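Local coordinates for small S protein (Podospora anserina, PDB 2WVQ), which forms a prion and triggers the lethal vegetative incompatibility reaction on meeting het-S from incompatible cells, this chain being the globular N-terminal HeLo domain without the prion-forming tail, at residues T101-R104 against Y105-V108; A109-Q112 against D113-V116; F178-E181 against A182-K186; P76-K79 against S80-L83. The protein carries 2 engineered substitutions. All blocks are in the same frame, centred on the assembly; numbering follows the deposited sequence.

Overall arrangement
Along the chain the order is contact 4, contact 1, contact 2, contact 3. Contacts 4 and 1 lie towards the two ends of helix 79-108, their centres about 37 Å apart, and contact 2 continues directly from contact 1 into the following loop, about 11 Å away between centres. Contact 3, at the start of helix 181-191, has its centre about 40 Å from that of contact 1 but about 19 Å from that of contact 4, which it touches where Phe178 CZ meets Ser80 O at 3.3 Å. Contacts 1 and 4 also reach the second subunit: Leu107 of one chain meets Gln82 of the other, which implies that the start of one helix 79-108 faces the end of its partner in the homodimer.

Contact 1. Residues T101-R104 against Y105-V108; sequences TSKR and YELV
Ser102 and Glu106 meet in a local, one-turn contact near the C-terminal end of helix 79-108, where the carbonyls of Thr101, Ser102 and Lys103 bond to the amides four residues on. The backbone evidence is a run of three successive bonds. Glu106 N donates to Ser102 O at 3.0 Å, with an N-H...O angle of 169°. On its two sides along the chain, Tyr105 N reaches Thr101 O at 3.2 Å and Leu107 N reaches Lys103 O at 3.1 Å.

Over this scaffold Glu106 runs back along the helix: CG stands beside its own backbone N (chi1 -84°) and the extended chain brings OE1 to 3.6 Å from Ser102 OG. That hydroxyl has a hydrogen bond to Ala153 O, which ties the helix to the short parallel sheet of strands 32-34 and 152-154 in this HeLo domain. Tyr105 rests its CB 3.4 Å from Ser102 O, while its ring leads off to stack with that of Tyr155.

Arg104 takes another side of the helix. A bend at chi3 (-51°) turns its guanidinium back so that one face lies above Thr101 CA, 3.6 Å from the plane and offset toward the rim. From there NH1 forms a salt bridge with Glu90 and NE one with Glu173, both of the second subunit, and Thr101 OG1 is hydrogen-bonded to the same Glu90. Two acidic partners and the backbone beneath it thus fix the rotation of the guanidinium at the dimer interface. Leu107, whose CB sits 3.5 Å from Lys103 O, packs against Gln82 of the second subunit.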
loop_
_atom_site.group_PDB
_atom_site.type_symbol
_atom_site.label_atom_id
_atom_site.label_comp_id
_atom_site.label_asym_id
_atom_site.label_seq_id
_atom_site.Cartn_x
_atom_site.Cartn_y
_atom_site.Cartn_z
ATOM N N THR A 101 -10.334 1.778 -1.574
ATOM C CA THR A 101 -10.249 3.245 -1.510
ATOM C C THR A 101 -11.201 3.939 -2.501
ATOM O O THR A 101 -11.975 4.862 -2.127
ATOM C CB THR A 101 -8.772 3.724 -1.605
ATOM O OG1 THR A 101 -8.061 3.142 -0.519
ATOM C CG2 THR A 101 -8.645 5.226 -1.490
ATOM N N SER A 102 -11.182 3.476 -3.751
ATOM C CA SER A 102 -12.077 3.984 -4.790
ATOM C C SER A 102 -13.566 3.790 -4.416
ATOM O O SER A 102 -14.361 4.697 -4.588
ATOM C CB SER A 102 -11.760 3.322 -6.125
ATOM O OG SER A 102 -12.740 3.610 -7.092
ATOM N N LYS A 103 -13.918 2.610 -3.915
ATOM C CA LYS A 103 -15.282 2.279 -3.523
ATOM C C LYS A 103 -15.802 3.162 -2.403
ATOM O O LYS A 103 -16.990 3.499 -2.374
ATOM C CB LYS A 103 -15.414 0.792 -3.193
ATOM C CG LYS A 103 -15.955 -0.029 -4.401
ATOM C CD LYS A 103 -15.787 -1.569 -4.346
ATOM C CE LYS A 103 -16.177 -2.204 -2.993
ATOM N NZ LYS A 103 -15.044 -2.051 -2.012
ATOM N N ARG A 104 -14.897 3.548 -1.499
ATOM C CA ARG A 104 -15.221 4.426 -0.388
ATOM C C ARG A 104 -15.539 5.834 -0.854
ATOM O O ARG A 104 -16.420 6.512 -0.277
ATOM C CB ARG A 104 -14.096 4.433 0.647
ATOM C CG ARG A 104 -14.096 3.205 1.521
ATOM C CD ARG A 104 -13.309 3.424 2.791
ATOM N NE ARG A 104 -11.952 3.966 2.607
ATOM C CZ ARG A 104 -10.864 3.262 2.320
ATOM N NH1 ARG A 104 -10.915 1.944 2.132
ATOM N NH2 ARG A 104 -9.700 3.893 2.235
ATOM N N TYR A 105 -14.850 6.256 -1.913
ATOM C CA TYR A 105 -15.142 7.523 -2.582
ATOM C C TYR A 105 -16.507 7.516 -3.298
ATOM O O TYR A 105 -17.303 8.480 -3.136
ATOM C CB TYR A 105 -14.027 7.882 -3.558
ATOM C CG TYR A 105 -14.163 9.259 -4.140
ATOM C CD1 TYR A 105 -13.588 10.361 -3.515
ATOM C CD2 TYR A 105 -14.881 9.467 -5.320
ATOM C CE1 TYR A 105 -13.726 11.645 -4.064
ATOM C CE2 TYR A 105 -15.012 10.725 -5.874
ATOM C CZ TYR A 105 -14.440 11.809 -5.245
ATOM O OH TYR A 105 -14.593 13.050 -5.812
ATOM N N GLU A 106 -16.751 6.460 -4.090
ATOM C CA GLU A 106 -18.006 6.235 -4.803
ATOM C C GLU A 106 -19.226 6.279 -3.909
ATOM O O GLU A 106 -20.244 6.763 -4.321
ATOM C CB GLU A 106 -18.039 4.862 -5.454
ATOM C CG GLU A 106 -17.397 4.728 -6.809
ATOM C CD GLU A 106 -17.292 3.255 -7.218
ATOM O OE1 GLU A 106 -16.194 2.812 -7.658
ATOM O OE2 GLU A 106 -18.302 2.524 -7.052
ATOM N N LEU A 107 -19.114 5.697 -2.718
ATOM C CA LEU A 107 -20.227 5.532 -1.810
ATOM C C LEU A 107 -20.738 6.890 -1.318
ATOM O O LEU A 107 -21.933 7.063 -1.080
ATOM C CB LEU A 107 -19.831 4.608 -0.639
ATOM C CG LEU A 107 -20.977 4.134 0.266
ATOM C CD1 LEU A 107 -22.078 3.427 -0.530
ATOM C CD2 LEU A 107 -20.437 3.249 1.358
ATOM N N VAL A 108 -19.829 7.855 -1.235
ATOM C CA VAL A 108 -20.122 9.155 -0.667
ATOM C C VAL A 108 -20.205 10.306 -1.699
ATOM O O VAL A 108 -20.690 11.382 -1.364
ATOM C CB VAL A 108 -19.110 9.473 0.509
ATOM C CG1 VAL A 108 -17.896 10.298 0.038
ATOM C CG2 VAL A 108 -19.802 10.149 1.641
#

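Contact 2. Residues A109-Q112 against D113-V116; sequences ADQQ and DLVV
Leu114 N donates to Gln111 O at 3.3 Å, the one bond across 109-112 and 113-116 that is not weak. Although its N-H...O angle is 150°, the donor stands well above the carbonyl plane, 73° out of it, so it is not directed at a lone pair. A weak bond from Asp113 N to Asp110 O, 3.1 Å long, precedes it. With Gln111, Gln112 and Asp113 all at negative phi and psi, the two bonds close overlapping turns, the second, 111-114, of type I.

A side-chain bridge spans the first of these turns. Gln112 NE2 donates weakly to Asp113 OD1 at 3.1 Å and, also weakly, to Asp110 OD2 at 3.0 Å. The small chi1 of Gln112, 35°, sets CG between its backbone N and carbonyl carbon, and the extended chain beyond then runs alongside Asp113 to bring the amide up to both acids. Those carboxylates point the same way with OD2 of Asp110 and OD1 of Asp113 only 3.4 Å apart; the shared amide donor probably eases the repulsion. Asp110 N is buried by the turn and has no partner in the model.

Packing is thinner. Ala109 CB points into the turn and meets Leu114 CD2 at 3.8 Å, while Leu114 CG covers Asp110 O at 3.4 Å. Val115 CG2 lies 3.6 Å from Gln112 O.

The turns form part of the surface loop joining helix 79-108 to helix 124-140. Leu114 leans on Tyr155, just after strand 152-154, and Asp113 touches the engineered His37 and makes a long, weak ion pair with Arg36, both beyond strand 32-34.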
loop_
_atom_site.group_PDB
_atom_site.type_symbol
_atom_site.label_atom_id
_atom_site.label_comp_id
_atom_site.label_asym_id
_atom_site.label_seq_id
_atom_site.Cartn_x
_atom_site.Cartn_y
_atom_site.Cartn_z
ATOM N N ALA A 109 -19.755 10.097 -2.941
ATOM C CA ALA A 109 -19.689 11.215 -3.916
ATOM C C ALA A 109 -21.005 11.563 -4.621
ATOM O O ALA A 109 -21.950 10.770 -4.634
ATOM C CB ALA A 109 -18.587 10.972 -4.947
ATOM N N ASP A 110 -21.045 12.752 -5.227
ATOM C CA ASP A 110 -22.174 13.176 -6.073
ATOM C C ASP A 110 -21.931 12.690 -7.492
ATOM O O ASP A 110 -20.796 12.356 -7.841
ATOM C CB ASP A 110 -22.326 14.708 -6.083
ATOM C CG ASP A 110 -22.057 15.351 -4.719
ATOM O OD1 ASP A 110 -22.743 15.024 -3.723
ATOM O OD2 ASP A 110 -21.154 16.213 -4.651
ATOM N N GLN A 111 -22.975 12.671 -8.324
ATOM C CA GLN A 111 -22.842 12.195 -9.712
ATOM C C GLN A 111 -21.877 13.026 -10.551
ATOM O O GLN A 111 -21.227 12.495 -11.451
ATOM C CB GLN A 111 -24.198 12.116 -10.418
ATOM C CG GLN A 111 -25.230 11.291 -9.674
ATOM C CD GLN A 111 -24.688 9.953 -9.238
ATOM O OE1 GLN A 111 -24.169 9.193 -10.055
ATOM N NE2 GLN A 111 -24.795 9.656 -7.938
ATOM N N GLN A 112 -21.795 14.323 -10.253
ATOM C CA GLN A 112 -20.810 15.216 -10.887
ATOM C C GLN A 112 -19.409 14.611 -10.797
ATOM O O GLN A 112 -18.712 14.493 -11.806
ATOM C CB GLN A 112 -20.842 16.642 -10.277
ATOM C CG GLN A 112 -21.136 16.720 -8.752
ATOM C CD GLN A 112 -20.744 18.056 -8.078
ATOM O OE1 GLN A 112 -20.910 19.139 -8.647
ATOM N NE2 GLN A 112 -20.240 17.970 -6.847
ATOM N N ASP A 113 -19.047 14.180 -9.592
ATOM C CA ASP A 113 -17.690 13.745 -9.258
ATOM C C ASP A 113 -17.351 12.312 -9.678
ATOM O O ASP A 113 -16.185 11.905 -9.602
ATOM C CB ASP A 113 -17.446 13.924 -7.758
ATOM C CG ASP A 113 -17.539 15.372 -7.326
ATOM O OD1 ASP A 113 -18.223 15.646 -6.317
ATOM O OD2 ASP A 113 -16.941 16.228 -8.012
ATOM N N LEU A 114 -18.365 11.577 -10.140
ATOM C CA LEU A 114 -18.216 10.187 -10.568
ATOM C C LEU A 114 -17.898 9.980 -12.064
ATOM O O LEU A 114 -17.633 8.851 -12.496
ATOM C CB LEU A 114 -19.439 9.368 -10.128
ATOM C CG LEU A 114 -19.617 9.234 -8.607
ATOM C CD1 LEU A 114 -20.792 8.343 -8.269
ATOM C CD2 LEU A 114 -18.359 8.718 -7.947
ATOM N N VAL A 115 -17.872 11.073 -12.822
ATOM C CA VAL A 115 -17.572 11.072 -14.257
ATOM C C VAL A 115 -16.090 10.769 -14.481
ATOM O O VAL A 115 -15.224 11.348 -13.812
ATOM C CB VAL A 115 -17.913 12.468 -14.875
ATOM C CG1 VAL A 115 -17.398 12.613 -16.310
ATOM C CG2 VAL A 115 -19.415 12.715 -14.836
ATOM N N VAL A 116 -15.795 9.874 -15.425
ATOM C CA VAL A 116 -14.406 9.494 -15.696
ATOM C C VAL A 116 -13.928 9.920 -17.092
ATOM O O VAL A 116 -14.718 9.994 -18.029
ATOM C CB VAL A 116 -14.134 7.955 -15.466
ATOM C CG1 VAL A 116 -14.476 7.537 -14.041
ATOM C CG2 VAL A 116 -14.904 7.099 -16.442
#

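Contact 3. Residues F178-E181 against A182-K186; sequences FPIE and AVCHK
Ile180 and Cys184 meet through both backbone and side chain where the loop after helix 157-176 turns into helix 181-191. Among the hydrogen bonds, Cys184 N donates to Ile180 O, 3.0 Å long with an N-H...O angle of 160°. The next, His185 N to Glu181 O at 3.3 Å, is weak. One water links the loop to the new helix: it accepts from Val183 N at 3.0 Å and donates, weakly, to Pro179 O.

Apolar contact lies on the buried side. Ile180 has chi1 at 60°, which sets CG1 between the backbone N and carbonyl carbon; the chain then extends so that CD1 comes alongside Cys184 SG at 3.6 Å. Its CB also faces Val183 CB at 4.3 Å. Ala62 of helix 42-62 covers Ile180, Val183 and Cys184 together, and Trp59 of the same helix adds to the cover on Ile180.

A polar pair occupies another part of the turn. The Glu181 and His185 side chains run alongside each other in the same direction, and Glu181 OE2 approaches the rim of the imidazole roughly in its plane, 3.5 Å from His185 NE2. The carboxylate plane is turned 77° from the ring. A negative group here would probably favour a protonated imidazole.

Backbone shape sets up the start of the helix. Pro179 is the centre of an inverse gamma turn, in which Ile180 N donates weakly to Phe178 O at 2.9 Å. Ile180 follows at the N-cap position; its aliphatic side chain offers no acceptor to the first-turn amides, and a water accepts from Val183 N instead: a helix N-terminus with a hydrophobic N-cap residue, entered from an inverse gamma turn.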
loop_
_atom_site.group_PDB
_atom_site.type_symbol
_atom_site.label_atom_id
_atom_site.label_comp_id
_atom_site.label_asym_id
_atom_site.label_seq_id
_atom_site.Cartn_x
_atom_site.Cartn_y
_atom_site.Cartn_z
ATOM N N PHE A 178 16.430 -12.072 -11.360
ATOM C CA PHE A 178 16.646 -12.837 -12.594
ATOM C C PHE A 178 17.702 -12.183 -13.500
ATOM O O PHE A 178 17.815 -10.951 -13.522
ATOM C CB PHE A 178 15.303 -13.067 -13.319
ATOM C CG PHE A 178 14.328 -13.892 -12.519
ATOM C CD1 PHE A 178 13.492 -13.300 -11.562
ATOM C CD2 PHE A 178 14.252 -15.270 -12.700
ATOM C CE1 PHE A 178 12.613 -14.093 -10.815
ATOM C CE2 PHE A 178 13.370 -16.041 -11.971
ATOM C CZ PHE A 178 12.557 -15.447 -11.016
ATOM N N PRO A 179 18.498 -13.003 -14.231
ATOM C CA PRO A 179 19.615 -12.475 -15.037
ATOM C C PRO A 179 19.195 -11.823 -16.374
ATOM O O PRO A 179 19.680 -12.234 -17.436
ATOM C CB PRO A 179 20.451 -13.740 -15.298
ATOM C CG PRO A 179 19.434 -14.804 -15.426
ATOM C CD PRO A 179 18.419 -14.475 -14.340
ATOM N N ILE A 180 18.324 -10.810 -16.335
ATOM C CA ILE A 180 17.699 -10.317 -17.570
ATOM C C ILE A 180 18.012 -8.859 -17.972
ATOM O O ILE A 180 17.251 -8.240 -18.720
ATOM C CB ILE A 180 16.151 -10.546 -17.568
ATOM C CG1 ILE A 180 15.497 -9.811 -16.382
ATOM C CG2 ILE A 180 15.836 -12.039 -17.589
ATOM C CD1 ILE A 180 13.995 -9.780 -16.402
ATOM N N GLU A 181 19.140 -8.320 -17.514
ATOM C CA GLU A 181 19.416 -6.905 -17.779
ATOM C C GLU A 181 19.472 -6.594 -19.287
ATOM O O GLU A 181 18.688 -5.765 -19.780
ATOM C CB GLU A 181 20.672 -6.417 -17.056
ATOM C CG GLU A 181 20.522 -4.989 -16.561
ATOM C CD GLU A 181 21.803 -4.183 -16.627
ATOM O OE1 GLU A 181 22.777 -4.540 -15.918
ATOM O OE2 GLU A 181 21.825 -3.174 -17.374
ATOM N N ALA A 182 20.374 -7.277 -20.002
ATOM C CA ALA A 182 20.582 -7.073 -21.446
ATOM C C ALA A 182 19.334 -7.400 -22.294
ATOM O O ALA A 182 19.054 -6.737 -23.291
ATOM C CB ALA A 182 21.804 -7.904 -21.952
ATOM N N VAL A 183 18.627 -8.459 -21.888
ATOM C CA VAL A 183 17.347 -8.887 -22.495
ATOM C C VAL A 183 16.259 -7.791 -22.417
ATOM O O VAL A 183 15.565 -7.513 -23.407
ATOM C CB VAL A 183 16.845 -10.228 -21.850
ATOM C CG1 VAL A 183 15.418 -10.532 -22.250
ATOM C CG2 VAL A 183 17.766 -11.411 -22.230
ATOM N N CYS A 184 16.113 -7.162 -21.251
ATOM C CA CYS A 184 15.104 -6.094 -21.106
ATOM C C CYS A 184 15.412 -4.862 -21.970
ATOM O O CYS A 184 14.506 -4.240 -22.536
ATOM C CB CYS A 184 14.898 -5.699 -19.643
ATOM S SG CYS A 184 14.062 -6.964 -18.681
ATOM N N HIS A 185 16.690 -4.532 -22.101
ATOM C CA HIS A 185 17.097 -3.445 -22.988
ATOM C C HIS A 185 16.704 -3.703 -24.444
ATOM O O HIS A 185 16.094 -2.831 -25.063
ATOM C CB HIS A 185 18.584 -3.134 -22.836
ATOM C CG HIS A 185 18.912 -2.375 -21.583
ATOM N ND1 HIS A 185 18.160 -1.306 -21.139
ATOM C CD2 HIS A 185 19.924 -2.518 -20.693
ATOM C CE1 HIS A 185 18.683 -0.836 -20.021
ATOM N NE2 HIS A 185 19.752 -1.556 -19.727
ATOM N N LYS A 186 17.033 -4.890 -24.975
ATOM C CA LYS A 186 16.648 -5.277 -26.364
ATOM C C LYS A 186 15.134 -5.195 -26.603
ATOM O O LYS A 186 14.661 -4.695 -27.624
ATOM C CB LYS A 186 17.188 -6.671 -26.746
ATOM C CG LYS A 186 18.615 -6.627 -27.281
ATOM C CD LYS A 186 19.072 -7.961 -27.916
ATOM C CE LYS A 186 19.210 -7.865 -29.461
ATOM N NZ LYS A 186 17.960 -7.293 -30.113
HETATM O O HOH W 1 20.273 -10.297 -20.122
#

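Contact 4. Residues P76-K79 against S80-L83; sequences PTDK and SVQL
Pro76 lays the CB edge of its ring against Val81, with Pro76 CB 3.6 Å from Val81 CG1. The proline CG is a little farther from the same methyl. The valine presents that methyl because CG1 is anti to its backbone N, while its other branch, CG2, sits 3.9 Å from Asp78 CB. The two valine methyls thus straddle the approach of the loop, meeting the proline with one and the aspartate with the other. Arg70 and Phe71, from the loop after helix 42-62, also touch Val81, which is buried.

Asp78 is the N-cap of helix 79-108. Its OD2 accepts from Ser80 N at 3.3 Å through the anti lone pair, a capping bond, rather long and bent at 136°, and chi1 of -151° swings the carboxylate to that side. The backbone oxygen of the same residue is gripped twice: Gln82 N reaches Asp78 O at 2.9 Å and almost straight (173°), while Val81 N adds a weak bond to it at 3.1 Å. Side chain and carbonyl of one residue together serve three amides of the first turn, and the negative carboxylate there would probably interact favourably with the helix dipole.

Gln82 also presses its CG to 3.2 Å from Asp78 O. Outside the turn, Ser80 OG is hydrogen-bonded to Ala177 O, next to Phe178, which packs on Ser80. Lys79 runs away from the turn to the dimer partner, where NZ donates to Leu107 O of the second subunit; Leu83 packs on that same Leu107.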
loop_
_atom_site.group_PDB
_atom_site.type_symbol
_atom_site.label_atom_id
_atom_site.label_comp_id
_atom_site.label_asym_id
_atom_site.label_seq_id
_atom_site.Cartn_x
_atom_site.Cartn_y
_atom_site.Cartn_z
ATOM N N PRO A 76 6.882 -23.544 -5.701
ATOM C CA PRO A 76 8.230 -23.461 -6.286
ATOM C C PRO A 76 9.323 -23.532 -5.220
ATOM O O PRO A 76 9.097 -23.133 -4.066
ATOM C CB PRO A 76 8.239 -22.086 -6.957
ATOM C CG PRO A 76 7.235 -21.282 -6.180
ATOM C CD PRO A 76 6.154 -22.260 -5.831
ATOM N N THR A 77 10.489 -24.048 -5.588
ATOM C CA THR A 77 11.549 -24.277 -4.599
ATOM C C THR A 77 12.669 -23.245 -4.712
ATOM O O THR A 77 13.286 -22.856 -3.706
ATOM C CB THR A 77 12.094 -25.732 -4.634
ATOM O OG1 THR A 77 12.476 -26.098 -5.969
ATOM C CG2 THR A 77 11.026 -26.707 -4.129
ATOM N N ASP A 78 12.888 -22.788 -5.941
ATOM C CA ASP A 78 13.877 -21.780 -6.276
ATOM C C ASP A 78 13.666 -20.451 -5.540
ATOM O O ASP A 78 12.551 -19.909 -5.545
ATOM C CB ASP A 78 13.787 -21.533 -7.768
ATOM C CG ASP A 78 15.085 -21.108 -8.355
ATOM O OD1 ASP A 78 15.714 -21.955 -9.054
ATOM O OD2 ASP A 78 15.474 -19.945 -8.129
ATOM N N LYS A 79 14.730 -19.922 -4.928
ATOM C CA LYS A 79 14.643 -18.671 -4.177
ATOM C C LYS A 79 14.059 -17.572 -5.063
ATOM O O LYS A 79 13.102 -16.913 -4.663
ATOM C CB LYS A 79 16.002 -18.246 -3.592
ATOM C CG LYS A 79 16.422 -18.959 -2.278
ATOM C CD LYS A 79 17.038 -17.967 -1.286
ATOM C CE LYS A 79 17.606 -18.650 -0.046
ATOM N NZ LYS A 79 16.568 -19.179 0.911
ATOM N N SER A 80 14.599 -17.408 -6.274
ATOM C CA SER A 80 14.172 -16.347 -7.176
ATOM C C SER A 80 12.690 -16.441 -7.577
ATOM O O SER A 80 12.012 -15.422 -7.724
ATOM C CB SER A 80 15.096 -16.238 -8.393
ATOM O OG SER A 80 16.425 -15.910 -7.976
ATOM N N VAL A 81 12.189 -17.660 -7.707
ATOM C CA VAL A 81 10.814 -17.895 -8.152
ATOM C C VAL A 81 9.857 -17.705 -6.954
ATOM O O VAL A 81 8.763 -17.184 -7.135
ATOM C CB VAL A 81 10.636 -19.293 -8.888
ATOM C CG1 VAL A 81 9.186 -19.534 -9.349
ATOM C CG2 VAL A 81 11.565 -19.396 -10.109
ATOM N N GLN A 82 10.277 -18.134 -5.761
ATOM C CA GLN A 82 9.563 -17.822 -4.483
ATOM C C GLN A 82 9.440 -16.316 -4.261
ATOM O O GLN A 82 8.415 -15.830 -3.766
ATOM C CB GLN A 82 10.276 -18.458 -3.278
ATOM C CG GLN A 82 10.286 -19.987 -3.261
ATOM C CD GLN A 82 10.971 -20.581 -2.037
ATOM O OE1 GLN A 82 10.761 -21.745 -1.718
ATOM N NE2 GLN A 82 11.789 -19.790 -1.343
ATOM N N LEU A 83 10.501 -15.592 -4.618
ATOM C CA LEU A 83 10.559 -14.146 -4.529
ATOM C C LEU A 83 9.599 -13.484 -5.495
ATOM O O LEU A 83 8.846 -12.574 -5.077
ATOM C CB LEU A 83 11.996 -13.645 -4.733
ATOM C CG LEU A 83 13.036 -13.533 -3.623
ATOM C CD1 LEU A 83 13.271 -14.803 -2.836
ATOM C CD2 LEU A 83 14.371 -13.061 -4.168
#